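Local coordinates for protein organophosphorus hydrolase (Pseudomonas pseudoalcaligenes, PDB 4LE6) that probably hydrolyses organophosphate triesters (an aryldialkylphosphatase activity) at a two-zinc centre of the metallo-beta-lactamase kind, at residues 37-41 with 315-320; 118-122 with 155-159; 217-221 with 232-236; 283-289 with 301-305; 295-301 with 312-316. All coordinates share one frame. Residues are numbered along the deposited sequence.

Interaction 1 (37-41 with 315-320); sequences YYRMA and VEFSPI
Y38 reaches into the bend of 315-320, its ring edge against F317 and S318. Its t chi1 (-178°) swings the end of the side chain inward: CE1 comes 3.6 Å from F317 CD2, CE2 comes 4.1 Å from V315 CG1, and OH accepts a hydrogen bond from S318 N at 3.0 Å (N-H...O angle 140°). The Y38 and F317 rings meet obliquely, centroids 5.6 Å apart and planes at 53°. Segment 37-41 is extended strand, while 315-320 is irregular loop; CA atoms are 8.6 Å apart at Y38-F317 and 6.3 Å at A41-I320. In the alpha-beta/beta-alpha sandwich of this metallo-beta-lactamase fold, an outermost strand of one sheet is here covered by the loop leaving the last strand of the other. The loop bows away from the strand, leaving room for a water that donates to R39 O (2.7 Å) and S318 O (2.8 Å). Beyond it the chains converge: I320, chi1 m and chi2 t, puts CD1 3.2 Å from R39 CG and CG2 4.3 Å from A41 CB. M40 starts away from the loop, yet SD lies 4.5 Å from V315 CG2. The R39 guanidinium leads off to T32 of the second subunit and to T48 and S125. S318 O and OG are bound by Q33 and Q86 of that second subunit, and F317 meets its F297.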
# COMPACT_ATOMS: atom_id res chain seq x y z
N TYR A 37 -8.48 6.92 2.50
CA TYR A 37 -8.38 6.62 3.91
C TYR A 37 -8.01 5.18 4.15
O TYR A 37 -8.30 4.30 3.33
CB TYR A 37 -9.65 7.00 4.69
CG TYR A 37 -10.87 6.14 4.42
CD1 TYR A 37 -11.76 6.46 3.41
CD2 TYR A 37 -11.16 5.03 5.21
CE1 TYR A 37 -12.88 5.70 3.17
CE2 TYR A 37 -12.28 4.26 4.99
CZ TYR A 37 -13.13 4.59 3.96
OH TYR A 37 -14.25 3.82 3.74
N TYR A 38 -7.34 4.95 5.27
CA TYR A 38 -6.94 3.59 5.63
C TYR A 38 -6.99 3.38 7.14
O TYR A 38 -6.40 4.15 7.89
CB TYR A 38 -5.51 3.30 5.13
CG TYR A 38 -5.09 1.90 5.45
CD1 TYR A 38 -5.55 0.84 4.70
CD2 TYR A 38 -4.26 1.62 6.54
CE1 TYR A 38 -5.19 -0.45 4.99
CE2 TYR A 38 -3.89 0.31 6.84
CZ TYR A 38 -4.37 -0.72 6.04
OH TYR A 38 -4.06 -2.06 6.27
N ARG A 39 -7.66 2.31 7.57
CA ARG A 39 -7.85 2.02 9.00
C ARG A 39 -6.82 1.04 9.55
O ARG A 39 -6.52 0.02 8.92
CB ARG A 39 -9.24 1.44 9.22
CG ARG A 39 -9.82 1.73 10.59
CD ARG A 39 -10.56 3.05 10.60
NE ARG A 39 -11.76 2.98 9.79
CZ ARG A 39 -12.46 4.03 9.38
NH1 ARG A 39 -13.56 3.85 8.65
NH2 ARG A 39 -12.08 5.26 9.69
N MET A 40 -6.30 1.33 10.74
CA MET A 40 -5.41 0.41 11.44
C MET A 40 -5.67 0.44 12.94
O MET A 40 -5.83 1.51 13.54
CB MET A 40 -3.95 0.78 11.19
CG MET A 40 -2.98 -0.31 11.61
SD MET A 40 -1.25 0.22 11.48
CE MET A 40 -1.07 1.25 12.95
N ALA A 41 -5.66 -0.72 13.56
CA ALA A 41 -5.79 -0.78 15.01
C ALA A 41 -4.42 -0.52 15.63
O ALA A 41 -3.40 -0.93 15.11
CB ALA A 41 -6.31 -2.14 15.44
N VAL A 315 2.98 -1.13 6.06
CA VAL A 315 2.01 -2.09 6.54
C VAL A 315 1.36 -2.79 5.36
O VAL A 315 1.21 -2.22 4.26
CB VAL A 315 0.93 -1.38 7.39
CG1 VAL A 315 0.11 -0.46 6.53
CG2 VAL A 315 0.06 -2.39 8.11
N GLU A 316 0.97 -4.04 5.58
CA GLU A 316 0.25 -4.79 4.57
C GLU A 316 -1.25 -4.58 4.75
O GLU A 316 -1.76 -4.70 5.85
CB GLU A 316 0.62 -6.27 4.67
CG GLU A 316 2.10 -6.52 4.39
CD GLU A 316 2.51 -7.97 4.49
OE1 GLU A 316 1.74 -8.85 4.05
OE2 GLU A 316 3.62 -8.25 5.01
N PHE A 317 -1.94 -4.27 3.65
CA PHE A 317 -3.37 -4.03 3.68
C PHE A 317 -4.11 -5.15 4.43
O PHE A 317 -3.91 -6.34 4.16
CB PHE A 317 -3.88 -3.93 2.26
CG PHE A 317 -5.32 -3.52 2.16
CD1 PHE A 317 -6.33 -4.45 2.26
CD2 PHE A 317 -5.65 -2.20 1.93
CE1 PHE A 317 -7.65 -4.07 2.17
CE2 PHE A 317 -6.97 -1.81 1.85
CZ PHE A 317 -7.97 -2.74 1.96
N SER A 318 -4.96 -4.77 5.38
CA SER A 318 -5.69 -5.73 6.20
C SER A 318 -6.94 -5.09 6.78
O SER A 318 -6.92 -3.93 7.17
CB SER A 318 -4.82 -6.20 7.37
OG SER A 318 -5.55 -7.07 8.22
N PRO A 319 -8.02 -5.87 6.87
CA PRO A 319 -9.07 -5.35 7.74
C PRO A 319 -8.62 -5.34 9.19
O PRO A 319 -7.61 -5.96 9.56
CB PRO A 319 -10.22 -6.34 7.55
CG PRO A 319 -9.62 -7.56 6.94
CD PRO A 319 -8.38 -7.13 6.22
N ILE A 320 -9.37 -4.64 10.04
CA ILE A 320 -9.16 -4.74 11.46
C ILE A 320 -9.75 -6.07 11.92
O ILE A 320 -10.91 -6.37 11.67
CB ILE A 320 -9.78 -3.52 12.17
CG1 ILE A 320 -8.89 -2.30 11.87
CG2 ILE A 320 -9.91 -3.75 13.69
CD1 ILE A 320 -9.46 -0.99 12.32
O HOH W 1 -5.97 -2.60 9.46

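Interaction 2 (118-122 with 155-159); sequences VQTNL and PAYPN
V118 opens a regular helical segment, its O accepting from L122 N at 2.8 Å; its side chain (chi1 t) points toward the loop 155-159 and brings CG1 4.0 Å from Y157 OH. Q119 is the closest backbone match, its CA 7.8 Å from that of A156. Its CB lies 3.7 Å from Y157 OH, and the extended chain (chi1 and chi2 both t) carries NE2 to 3.5 Å from A156 CB. Both ends of its amide are engaged: OE1 takes a water proton at 2.7 Å, the same water donating to A156 O at 2.7 Å, and also binds K123 NZ, while NE2 donates to N150 OD1. L122 sets CD1 4.1 Å from Y157 CE1. Y157 (chi1 m, chi2 -76°) starts sideways but sends its ring end to the helix, meeting all three; no direct hydrogen bond joins the segments. The buried contact joins helix and loop of the metallo-beta-lactamase fold, V118 about 9 Å from the zinc ligands D143 and H144, side chain to side chain. V118 and L122 rest on strands 45-57 (L50) and 85-95 (A91, L93), P129 lies against Q119 and Y157, and the loop runs on into strand 161-163.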
# COMPACT_ATOMS: atom_id res chain seq x y z
N VAL A 118 -7.88 15.98 2.47
CA VAL A 118 -7.95 15.38 3.79
C VAL A 118 -9.36 15.43 4.39
O VAL A 118 -9.84 14.42 4.91
CB VAL A 118 -6.96 16.04 4.79
CG1 VAL A 118 -7.33 15.70 6.24
CG2 VAL A 118 -5.55 15.58 4.50
N GLN A 119 -10.02 16.59 4.36
CA GLN A 119 -11.32 16.67 5.02
C GLN A 119 -12.33 15.76 4.29
O GLN A 119 -13.17 15.07 4.92
CB GLN A 119 -11.83 18.11 5.09
CG GLN A 119 -12.99 18.28 6.08
CD GLN A 119 -13.58 19.68 6.09
OE1 GLN A 119 -14.80 19.84 6.15
NE2 GLN A 119 -12.73 20.69 6.01
N THR A 120 -12.20 15.71 2.97
CA THR A 120 -13.09 14.88 2.14
C THR A 120 -12.91 13.41 2.52
O THR A 120 -13.88 12.68 2.75
CB THR A 120 -12.80 15.08 0.64
OG1 THR A 120 -13.06 16.44 0.29
CG2 THR A 120 -13.66 14.14 -0.25
N ASN A 121 -11.65 13.00 2.64
CA ASN A 121 -11.37 11.64 3.06
C ASN A 121 -11.75 11.38 4.51
O ASN A 121 -12.12 10.27 4.88
CB ASN A 121 -9.90 11.29 2.80
CG ASN A 121 -9.63 11.04 1.33
OD1 ASN A 121 -10.42 10.38 0.65
ND2 ASN A 121 -8.55 11.61 0.82
N LEU A 122 -11.67 12.41 5.35
CA LEU A 122 -12.09 12.27 6.73
C LEU A 122 -13.57 11.91 6.73
O LEU A 122 -14.02 10.99 7.43
CB LEU A 122 -11.87 13.56 7.51
CG LEU A 122 -12.24 13.47 8.99
CD1 LEU A 122 -11.19 14.20 9.85
CD2 LEU A 122 -13.64 14.04 9.24
N PRO A 155 -13.65 27.78 9.93
CA PRO A 155 -12.72 26.79 10.50
C PRO A 155 -13.04 25.37 10.00
O PRO A 155 -14.20 24.96 10.04
CB PRO A 155 -12.98 26.88 12.00
CG PRO A 155 -13.75 28.16 12.22
CD PRO A 155 -14.51 28.39 10.96
N ALA A 156 -12.05 24.63 9.52
CA ALA A 156 -12.31 23.28 9.07
C ALA A 156 -12.75 22.39 10.24
O ALA A 156 -13.64 21.55 10.08
CB ALA A 156 -11.08 22.71 8.39
N TYR A 157 -12.13 22.60 11.40
CA TYR A 157 -12.39 21.81 12.62
C TYR A 157 -12.84 22.74 13.75
O TYR A 157 -12.08 23.04 14.68
CB TYR A 157 -11.15 20.98 12.95
CG TYR A 157 -10.79 20.14 11.75
CD1 TYR A 157 -11.53 19.00 11.43
CD2 TYR A 157 -9.78 20.53 10.88
CE1 TYR A 157 -11.26 18.27 10.32
CE2 TYR A 157 -9.50 19.77 9.74
CZ TYR A 157 -10.24 18.65 9.46
OH TYR A 157 -9.98 17.87 8.34
N PRO A 158 -14.09 23.20 13.67
CA PRO A 158 -14.56 24.31 14.50
C PRO A 158 -14.67 24.01 15.99
O PRO A 158 -14.84 24.95 16.78
CB PRO A 158 -15.96 24.59 13.93
CG PRO A 158 -16.40 23.28 13.37
CD PRO A 158 -15.13 22.72 12.74
N ASN A 159 -14.64 22.74 16.38
CA ASN A 159 -14.76 22.38 17.78
C ASN A 159 -13.45 21.90 18.38
O ASN A 159 -13.42 21.43 19.53
CB ASN A 159 -15.85 21.32 17.94
CG ASN A 159 -17.18 21.80 17.41
OD1 ASN A 159 -17.54 22.97 17.57
ND2 ASN A 159 -17.91 20.91 16.77
O HOH W 2 -15.29 21.81 7.94

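Interaction 3 (217-221 with 232-236); sequences GVSLV and SYLFK
These segments pair as an antiparallel beta hairpin at one margin of the second sheet of the metallo-beta-lactamase sandwich, strand axes 4.6 Å apart and at 148°. S219-L234 and V221-S232 are the hydrogen-bonded pairs: S219 N to L234 O and L234 N to S219 O both span 2.9 Å, V221 N to S232 O and S232 N to V221 O both 2.8 Å. A fifth bond, K236 N to G217 O (3.0 Å), continues the pattern; the positive phi of G217 (85°) favours glycine. V218-F235 and L220-Y233 are non-hydrogen-bonded pairs; the backbones of Y233 and F235 bond outward to V244 and L242 of the next strand. Y233 OH is satisfied by L137 O, and S232 OG pairs with W245 O and S223 OG. On one face V218 CG1 sits 4.1 Å over the F235 ring centroid in a CH-pi contact, and L220 CD1 touches the Y233 edge at CE1 (3.8 Å). V218, Y233 and F235 pack on L136 of the other sheet, Y233 and F235 also on I103. Facing the other way, V221 CG2 meets L234 CB at 3.9 Å. S219 (chi1 p) turns OG to a water (2.7 Å) that donates to L234 O at 2.9 Å.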
# COMPACT_ATOMS: atom_id res chain seq x y z
N GLY A 217 -2.53 8.90 26.56
CA GLY A 217 -1.94 8.08 25.52
C GLY A 217 -1.14 8.88 24.51
O GLY A 217 -0.54 8.31 23.60
N VAL A 218 -1.11 10.19 24.68
CA VAL A 218 -0.51 11.08 23.68
C VAL A 218 0.57 11.95 24.31
O VAL A 218 0.33 12.63 25.30
CB VAL A 218 -1.55 11.98 23.02
CG1 VAL A 218 -0.93 12.68 21.82
CG2 VAL A 218 -2.75 11.15 22.58
N SER A 219 1.75 11.93 23.71
CA SER A 219 2.88 12.71 24.21
C SER A 219 3.66 13.35 23.06
O SER A 219 3.57 12.93 21.92
CB SER A 219 3.81 11.83 25.05
OG SER A 219 4.21 10.70 24.31
N LEU A 220 4.43 14.39 23.39
CA LEU A 220 5.24 15.11 22.43
C LEU A 220 6.62 14.51 22.28
O LEU A 220 7.25 14.16 23.26
CB LEU A 220 5.43 16.55 22.92
CG LEU A 220 4.36 17.51 22.43
CD1 LEU A 220 2.98 17.02 22.85
CD2 LEU A 220 4.65 18.89 23.00
N VAL A 221 7.11 14.44 21.04
CA VAL A 221 8.47 14.03 20.78
C VAL A 221 9.12 15.14 19.94
O VAL A 221 8.88 15.21 18.72
CB VAL A 221 8.52 12.68 20.05
CG1 VAL A 221 9.95 12.33 19.64
CG2 VAL A 221 7.92 11.58 20.94
N SER A 232 7.08 15.79 16.68
CA SER A 232 6.46 14.51 16.39
C SER A 232 5.54 14.13 17.55
O SER A 232 5.74 14.60 18.66
CB SER A 232 7.53 13.43 16.19
OG SER A 232 8.43 13.81 15.17
N TYR A 233 4.54 13.29 17.30
CA TYR A 233 3.60 12.92 18.37
C TYR A 233 3.55 11.41 18.57
O TYR A 233 3.36 10.65 17.63
CB TYR A 233 2.21 13.48 18.07
CG TYR A 233 2.18 15.00 18.00
CD1 TYR A 233 2.20 15.77 19.16
CD2 TYR A 233 2.18 15.65 16.78
CE1 TYR A 233 2.19 17.15 19.10
CE2 TYR A 233 2.17 17.02 16.71
CZ TYR A 233 2.17 17.77 17.87
OH TYR A 233 2.16 19.14 17.77
N LEU A 234 3.68 10.99 19.83
CA LEU A 234 3.68 9.57 20.17
C LEU A 234 2.34 9.17 20.80
O LEU A 234 1.86 9.83 21.73
CB LEU A 234 4.83 9.28 21.13
CG LEU A 234 5.03 7.84 21.57
CD1 LEU A 234 5.43 6.96 20.40
CD2 LEU A 234 6.08 7.82 22.68
N PHE A 235 1.75 8.11 20.23
CA PHE A 235 0.51 7.50 20.70
C PHE A 235 0.84 6.10 21.20
O PHE A 235 1.54 5.34 20.51
CB PHE A 235 -0.51 7.43 19.56
CG PHE A 235 -1.03 8.76 19.14
CD1 PHE A 235 -0.28 9.59 18.32
CD2 PHE A 235 -2.24 9.22 19.60
CE1 PHE A 235 -0.75 10.84 17.98
CE2 PHE A 235 -2.71 10.45 19.26
CZ PHE A 235 -1.96 11.27 18.46
N LYS A 236 0.39 5.78 22.40
CA LYS A 236 0.62 4.47 23.02
C LYS A 236 -0.68 3.89 23.54
O LYS A 236 -1.43 4.56 24.25
CB LYS A 236 1.53 4.61 24.23
CG LYS A 236 2.93 5.12 23.94
CD LYS A 236 3.79 4.99 25.22
CE LYS A 236 4.68 6.20 25.44
NZ LYS A 236 5.29 6.21 26.82
O HOH W 3 2.50 8.65 24.28

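Interaction 4 (283-289 with 301-305); sequences AATDKLW and GHVRK
This is a helix-end-to-strand contact whose polar links run through water, between the C-terminal end of helix 269-286, with the turn after it, and strand 300-305 in the second sheet of the metallo-beta-lactamase sandwich. K287, phi +49°, breaks the helix; the weak bonds L288 N to A283 O (3.3 Å) and K287 N to A284 O (3.5 Å) follow a Schellman pattern, just before strand 289-292. No direct hydrogen bond spans the segments. A283 CB and A284 CB touch V303 CG2 and CG1 at 3.9 and 4.1 Å, with A284 CA 3.4 Å from V303 O. One water accepts from V303 N (2.8 Å) and lies within donating distance of A283 O (2.9 Å) and L288 O (2.7 Å); another donates to A284 O and V303 O, both at 2.6 Å. The six-membered ring of W289 (chi1 m, chi2 97°) and the H302 ring meet obliquely, centroids 4.0 Å apart and planes at 44°, with H302 CE1 3.3 Å from W289 CZ3 over the indole face. F78 of the second subunit stacks on H302. H302 CD2 lies 3.4 Å from L288 O, and H302 NE2 shares a water (2.8 Å) with K287 O (3.1 Å).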
# COMPACT_ATOMS: atom_id res chain seq x y z
N ALA A 283 13.11 4.60 16.26
CA ALA A 283 12.00 3.87 15.66
C ALA A 283 12.43 2.44 15.32
O ALA A 283 11.68 1.48 15.54
CB ALA A 283 11.53 4.56 14.40
N ALA A 284 13.64 2.29 14.79
CA ALA A 284 14.14 0.96 14.43
C ALA A 284 14.38 0.11 15.68
O ALA A 284 14.01 -1.07 15.73
CB ALA A 284 15.44 1.06 13.62
N THR A 285 15.00 0.71 16.69
CA THR A 285 15.30 -0.00 17.93
C THR A 285 14.05 -0.45 18.69
O THR A 285 13.96 -1.59 19.14
CB THR A 285 16.14 0.89 18.85
OG1 THR A 285 17.44 1.03 18.29
CG2 THR A 285 16.22 0.30 20.26
N ASP A 286 13.11 0.46 18.87
CA ASP A 286 11.89 0.19 19.64
C ASP A 286 10.78 -0.43 18.77
O ASP A 286 9.68 -0.66 19.27
CB ASP A 286 11.38 1.49 20.28
CG ASP A 286 12.37 2.12 21.26
OD1 ASP A 286 13.17 1.38 21.87
OD2 ASP A 286 12.35 3.36 21.41
N LYS A 287 11.07 -0.69 17.50
CA LYS A 287 10.11 -1.31 16.57
C LYS A 287 8.73 -0.65 16.60
O LYS A 287 7.70 -1.32 16.53
CB LYS A 287 9.94 -2.80 16.89
CG LYS A 287 11.21 -3.63 16.76
CD LYS A 287 10.92 -5.08 17.10
CE LYS A 287 12.13 -5.97 16.93
NZ LYS A 287 11.75 -7.40 17.14
N LEU A 288 8.69 0.67 16.67
CA LEU A 288 7.39 1.32 16.80
C LEU A 288 6.79 1.52 15.43
O LEU A 288 7.49 1.46 14.42
CB LEU A 288 7.49 2.64 17.56
CG LEU A 288 8.63 3.58 17.19
CD1 LEU A 288 8.36 4.26 15.86
CD2 LEU A 288 8.82 4.60 18.30
N TRP A 289 5.48 1.70 15.39
CA TRP A 289 4.82 2.04 14.14
C TRP A 289 5.13 3.51 13.86
O TRP A 289 5.24 4.33 14.78
CB TRP A 289 3.31 1.87 14.25
CG TRP A 289 2.80 0.47 14.30
CD1 TRP A 289 2.47 -0.24 15.41
CD2 TRP A 289 2.53 -0.38 13.18
NE1 TRP A 289 2.01 -1.49 15.06
CE2 TRP A 289 2.05 -1.60 13.70
CE3 TRP A 289 2.65 -0.23 11.80
CZ2 TRP A 289 1.68 -2.67 12.87
CZ3 TRP A 289 2.30 -1.29 10.98
CH2 TRP A 289 1.82 -2.50 11.52
N GLY A 301 3.90 2.09 8.78
CA GLY A 301 4.83 1.00 8.67
C GLY A 301 5.89 1.04 9.74
O GLY A 301 5.72 1.73 10.74
N HIS A 302 6.98 0.30 9.53
CA HIS A 302 8.07 0.23 10.49
C HIS A 302 9.36 0.59 9.81
O HIS A 302 9.48 0.53 8.58
CB HIS A 302 8.23 -1.18 11.06
CG HIS A 302 7.06 -1.65 11.87
ND1 HIS A 302 5.94 -2.21 11.30
CD2 HIS A 302 6.85 -1.64 13.20
CE1 HIS A 302 5.09 -2.53 12.25
NE2 HIS A 302 5.61 -2.19 13.42
N VAL A 303 10.34 0.95 10.64
CA VAL A 303 11.69 1.22 10.19
C VAL A 303 12.59 0.07 10.59
O VAL A 303 12.59 -0.34 11.75
CB VAL A 303 12.25 2.49 10.88
CG1 VAL A 303 13.65 2.81 10.35
CG2 VAL A 303 11.32 3.65 10.66
N ARG A 304 13.38 -0.42 9.64
CA ARG A 304 14.32 -1.49 9.87
C ARG A 304 15.73 -0.95 9.69
O ARG A 304 15.99 -0.17 8.76
CB ARG A 304 14.08 -2.63 8.87
CG ARG A 304 15.08 -3.78 8.95
CD ARG A 304 14.72 -4.90 7.94
NE ARG A 304 15.08 -4.54 6.57
CZ ARG A 304 14.28 -4.60 5.51
NH1 ARG A 304 13.03 -5.01 5.60
NH2 ARG A 304 14.75 -4.23 4.33
N LYS A 305 16.63 -1.36 10.57
CA LYS A 305 18.02 -0.97 10.43
C LYS A 305 18.70 -1.89 9.42
O LYS A 305 18.54 -3.10 9.47
CB LYS A 305 18.74 -1.03 11.77
CG LYS A 305 20.12 -0.42 11.72
CD LYS A 305 20.89 -0.59 13.02
CE LYS A 305 22.26 0.05 12.91
NZ LYS A 305 23.07 -0.59 11.84
O HOH W 4 9.91 0.71 13.39
O HOH W 5 12.93 -2.06 13.63
O HOH W 6 5.18 -3.15 16.06

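Interaction 5 (295-301 with 312-316); sequences LPFPGLG and WVPVE
L295 CD1 stands 3.6 Å above the centroid of the six-membered ring of W312, 15° off its normal: a CH-pi contact at the core. The W312 ring (chi1 t, chi2 -121°) also abuts the backbone, CZ2 3.4 Å from L300 C and CH2 3.2 Å from G301 N. A second apolar group forms where V315 CG1 meets L300 CB (3.9 Å) and P298 CG (4.4 Å), P298 following a cis peptide bond. Between the groups G301 (phi 167°, psi -163°) faces P314 as an antiparallel non-hydrogen-bonded pair, CA to CA 4.1 Å. G301 CA comes 3.1 Å from V313 O, and a CB there would clash, so glycine lets the strands approach. Outward, V315 N donates to L300 O at 2.9 Å and 169°, extending the hairpin of strands 300-305 and 310-314 past its open end. At the polar edge one water donates to P296 O (2.7 Å) and accepts from W312 NE1 (2.9 Å). The loop 295-299 follows the zinc ligand H294; L295 and P296 rest on H252 of helix 252-255, and W312 meets F256. Strand 289-292 flanks the hairpin, G301 bonding V290, while Y38 of strand 37-42 covers P298, L300 and V315.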
# COMPACT_ATOMS: atom_id res chain seq x y z
N LEU A 295 5.43 9.94 3.44
CA LEU A 295 5.69 8.56 3.04
C LEU A 295 4.52 8.14 2.14
O LEU A 295 3.44 8.72 2.23
CB LEU A 295 5.82 7.66 4.27
CG LEU A 295 6.94 8.07 5.23
CD1 LEU A 295 6.96 7.16 6.45
CD2 LEU A 295 8.30 8.06 4.54
N PRO A 296 4.74 7.15 1.26
CA PRO A 296 3.67 6.70 0.36
C PRO A 296 2.44 6.29 1.16
O PRO A 296 2.56 5.57 2.15
CB PRO A 296 4.30 5.52 -0.36
CG PRO A 296 5.78 5.78 -0.30
CD PRO A 296 5.97 6.38 1.05
N PHE A 297 1.29 6.84 0.78
CA PHE A 297 0.07 6.68 1.56
C PHE A 297 -0.24 5.19 1.66
O PHE A 297 -0.06 4.47 0.67
CB PHE A 297 -1.08 7.40 0.85
CG PHE A 297 -2.38 7.23 1.52
CD1 PHE A 297 -2.73 8.04 2.59
CD2 PHE A 297 -3.24 6.21 1.13
CE1 PHE A 297 -3.92 7.85 3.25
CE2 PHE A 297 -4.44 6.03 1.80
CZ PHE A 297 -4.77 6.85 2.86
N PRO A 298 -0.76 4.73 2.81
CA PRO A 298 -1.20 5.40 4.04
C PRO A 298 -0.07 5.93 4.95
O PRO A 298 -0.34 6.53 5.98
CB PRO A 298 -1.99 4.31 4.77
CG PRO A 298 -1.40 3.05 4.32
CD PRO A 298 -1.01 3.28 2.88
N GLY A 299 1.18 5.70 4.57
CA GLY A 299 2.29 6.24 5.33
C GLY A 299 2.55 5.52 6.63
O GLY A 299 3.25 6.03 7.51
N LEU A 300 1.99 4.32 6.76
CA LEU A 300 2.09 3.52 7.98
C LEU A 300 3.06 2.36 7.79
O LEU A 300 3.04 1.70 6.75
CB LEU A 300 0.73 2.98 8.36
CG LEU A 300 -0.27 4.03 8.81
CD1 LEU A 300 -1.67 3.43 8.83
CD2 LEU A 300 0.12 4.55 10.18
N GLY A 301 3.90 2.09 8.78
CA GLY A 301 4.83 1.00 8.67
C GLY A 301 5.89 1.04 9.74
O GLY A 301 5.72 1.73 10.74
N TRP A 312 12.30 1.27 4.97
CA TRP A 312 10.90 1.48 5.33
C TRP A 312 10.13 0.22 4.96
O TRP A 312 10.31 -0.31 3.87
CB TRP A 312 10.36 2.65 4.52
CG TRP A 312 8.89 2.91 4.65
CD1 TRP A 312 7.96 2.92 3.65
CD2 TRP A 312 8.18 3.26 5.86
NE1 TRP A 312 6.71 3.23 4.17
CE2 TRP A 312 6.83 3.44 5.51
CE3 TRP A 312 8.57 3.43 7.19
CZ2 TRP A 312 5.86 3.78 6.46
CZ3 TRP A 312 7.59 3.76 8.13
CH2 TRP A 312 6.26 3.94 7.75
N VAL A 313 9.31 -0.27 5.89
CA VAL A 313 8.49 -1.45 5.64
C VAL A 313 7.03 -1.05 5.82
O VAL A 313 6.57 -0.86 6.95
CB VAL A 313 8.84 -2.61 6.59
CG1 VAL A 313 7.96 -3.84 6.27
CG2 VAL A 313 10.31 -2.98 6.43
N PRO A 314 6.31 -0.87 4.70
CA PRO A 314 4.92 -0.42 4.81
C PRO A 314 4.02 -1.52 5.33
O PRO A 314 4.27 -2.70 5.08
CB PRO A 314 4.55 -0.07 3.37
CG PRO A 314 5.47 -0.92 2.51
CD PRO A 314 6.72 -1.11 3.30
N VAL A 315 2.98 -1.13 6.06
CA VAL A 315 2.01 -2.09 6.54
C VAL A 315 1.36 -2.79 5.36
O VAL A 315 1.21 -2.22 4.26
CB VAL A 315 0.93 -1.38 7.39
CG1 VAL A 315 0.11 -0.46 6.53
CG2 VAL A 315 0.06 -2.39 8.11
N GLU A 316 0.97 -4.04 5.58
CA GLU A 316 0.25 -4.79 4.57
C GLU A 316 -1.25 -4.58 4.75
O GLU A 316 -1.76 -4.70 5.85
CB GLU A 316 0.62 -6.27 4.67
CG GLU A 316 2.10 -6.52 4.39
CD GLU A 316 2.51 -7.97 4.49
OE1 GLU A 316 1.74 -8.85 4.05
OE2 GLU A 316 3.62 -8.25 5.01
O HOH W 7 4.14 3.46 2.86

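How the interactions relate
Interaction 2 joins a helix packed on the first sheet and a loop leading into that sheet's last strand; interactions 3, 4 and 5 lie on the second: 3 at one margin, 4 and 5 at the other, sharing G301 and strand 300-305. Along the chain 2 closes before 3, and 3 before the interlaced 4 and 5. Interaction 1 encloses 2, 3 and 4 and ends on the same stretch as 5, sharing V315 and E316, centres about 10 Å apart; W289 of 4 touches its M40 and V315. Interactions 2 and 4 are farthest apart, centres about 30 Å. Interactions 1, 4 and 5 touch the second subunit, so sheet edge, tail and dimer interface coincide.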